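Thioesterase domain protein YiiD (Shewanella oneidensis, PDB 1T82) is of uncertain function but adopts a hotdog-like fold as a dimer and is probably a thioesterase or an acyltransferase. Local coordinates at residues B[79-83]-B[84-88]. Residues are numbered along the deposited sequence; the frame is centred on the assembly and turned at random.
Sequences LQQQL and LNVDG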
loop_
_atom_site.group_PDB
_atom_site.type_symbol
_atom_site.label_atom_id
_atom_site.label_comp_id
_atom_site.label_asym_id
_atom_site.label_seq_id
_atom_site.Cartn_x
_atom_site.Cartn_y
_atom_site.Cartn_z
ATOM N N LEU B 79 -15.978 -7.863 -8.671
ATOM C CA LEU B 79 -16.708 -7.911 -9.935
ATOM C C LEU B 79 -17.119 -9.324 -10.303
ATOM O O LEU B 79 -18.260 -9.559 -10.703
ATOM C CB LEU B 79 -15.856 -7.327 -11.065
ATOM C CG LEU B 79 -15.733 -5.800 -11.115
ATOM C CD1 LEU B 79 -14.615 -5.402 -12.059
ATOM C CD2 LEU B 79 -17.058 -5.198 -11.567
ATOM N N GLN B 80 -16.191 -10.266 -10.173
ATOM C CA GLN B 80 -16.493 -11.650 -10.507
ATOM C C GLN B 80 -17.585 -12.195 -9.591
ATOM O O GLN B 80 -18.427 -12.980 -10.026
ATOM C CB GLN B 80 -15.228 -12.507 -10.412
ATOM C CG GLN B 80 -14.158 -12.164 -11.454
ATOM C CD GLN B 80 -14.647 -12.304 -12.887
ATOM O OE1 GLN B 80 -15.509 -13.132 -13.183
ATOM N NE2 GLN B 80 -14.082 -11.506 -13.788
ATOM N N GLN B 81 -17.577 -11.777 -8.326
ATOM C CA GLN B 81 -18.597 -12.231 -7.388
ATOM C C GLN B 81 -19.949 -11.649 -7.780
ATOM O O GLN B 81 -20.969 -12.328 -7.703
ATOM C CB GLN B 81 -18.241 -11.822 -5.956
ATOM C CG GLN B 81 -16.999 -12.521 -5.436
ATOM C CD GLN B 81 -16.742 -12.266 -3.967
ATOM O OE1 GLN B 81 -17.436 -11.477 -3.323
ATOM N NE2 GLN B 81 -15.732 -12.931 -3.430
ATOM N N GLN B 82 -19.955 -10.391 -8.207
ATOM C CA GLN B 82 -21.201 -9.759 -8.620
ATOM C C GLN B 82 -21.787 -10.490 -9.822
ATOM O O GLN B 82 -22.996 -10.707 -9.895
ATOM C CB GLN B 82 -20.963 -8.291 -8.981
ATOM C CG GLN B 82 -20.561 -7.417 -7.806
ATOM C CD GLN B 82 -21.671 -7.272 -6.782
ATOM O OE1 GLN B 82 -22.778 -6.840 -7.109
ATOM N NE2 GLN B 82 -21.378 -7.621 -5.537
ATOM N N LEU B 83 -20.930 -10.876 -10.764
ATOM C CA LEU B 83 -21.386 -11.576 -11.962
ATOM C C LEU B 83 -22.063 -12.911 -11.652
ATOM O O LEU B 83 -22.985 -13.322 -12.360
ATOM C CB LEU B 83 -20.214 -11.790 -12.930
ATOM C CG LEU B 83 -19.672 -10.515 -13.592
ATOM C CD1 LEU B 83 -18.439 -10.844 -14.429
ATOM C CD2 LEU B 83 -20.758 -9.892 -14.456
ATOM N N LEU B 84 -21.610 -13.578 -10.595
ATOM C CA LEU B 84 -22.176 -14.866 -10.189
ATOM C C LEU B 84 -23.263 -14.691 -9.139
ATOM O O LEU B 84 -23.935 -15.653 -8.757
ATOM C CB LEU B 84 -21.079 -15.763 -9.617
ATOM C CG LEU B 84 -20.038 -16.300 -10.594
ATOM C CD1 LEU B 84 -18.983 -17.077 -9.829
ATOM C CD2 LEU B 84 -20.718 -17.188 -11.628
ATOM N N ASN B 85 -23.421 -13.459 -8.673
ATOM C CA ASN B 85 -24.406 -13.126 -7.656
ATOM C C ASN B 85 -24.104 -13.888 -6.369
ATOM O O ASN B 85 -24.992 -14.490 -5.764
ATOM C CB ASN B 85 -25.820 -13.460 -8.142
ATOM C CG ASN B 85 -26.897 -12.927 -7.213
ATOM O OD1 ASN B 85 -28.085 -13.195 -7.404
ATOM N ND2 ASN B 85 -26.488 -12.164 -6.203
ATOM N N VAL B 86 -22.839 -13.868 -5.962
ATOM C CA VAL B 86 -22.420 -14.543 -4.741
ATOM C C VAL B 86 -21.858 -13.525 -3.760
ATOM O O VAL B 86 -21.199 -12.567 -4.156
ATOM C CB VAL B 86 -21.341 -15.618 -5.024
ATOM C CG1 VAL B 86 -21.914 -16.704 -5.913
ATOM C CG2 VAL B 86 -20.123 -14.986 -5.676
ATOM N N ASP B 87 -22.132 -13.730 -2.476
ATOM C CA ASP B 87 -21.647 -12.816 -1.454
ATOM C C ASP B 87 -20.462 -13.400 -0.703
ATOM O O ASP B 87 -20.470 -14.570 -0.313
ATOM C CB ASP B 87 -22.769 -12.469 -0.470
ATOM C CG ASP B 87 -23.886 -11.677 -1.118
ATOM O OD1 ASP B 87 -24.593 -12.237 -1.983
ATOM O OD2 ASP B 87 -24.054 -10.489 -0.765
ATOM N N GLY B 88 -19.438 -12.577 -0.509
ATOM C CA GLY B 88 -18.254 -13.023 0.200
ATOM C C GLY B 88 -17.361 -11.855 0.566
ATOM O O GLY B 88 -17.169 -10.943 -0.240
#
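Helix 62-84, the long helix of the hotdog fold, ends in a Schellman motif, where V86 N closes back on Q81 O at 3.0 Å in a nearly straight bond (174° at the hydrogen) and N85 N reaches Q82 O at 3.0 Å from above its carbonyl plane. N85 makes the reversal with a positive phi of 62°, a left-handed conformation that asparagine tolerates better than most residues with a side chain. One step earlier L84 N still bonds Q80 O in helical fashion, at 3.3 Å, while the leucine's CG lies 3.7 Å from that same oxygen, its aliphatic branch lying against the last turn. V86, a beta-branched residue suited to its own extended backbone, crosses Q81 at about a right angle: its CG2, set between its own backbone N and carbonyl carbon, rests 3.7 Å from Q81 CB. Beyond CG the Q81 chain runs out extended (chi2 -172°), carrying its buried amide to the backbone of G88, just ahead of strand 89-99. With an alanine here the buried amide would be gone, which would probably leave a gap beside the G88 backbone and strip V86 CG2 of part of its packing. L83, though largely solvent-exposed, touches F39 of strand 35-40 and L14 of helix 12-25. V86 CG2 also sits 3.4 Å from Q81 O, so the methyl flanks the same oxygen that accepts the V86 N-H.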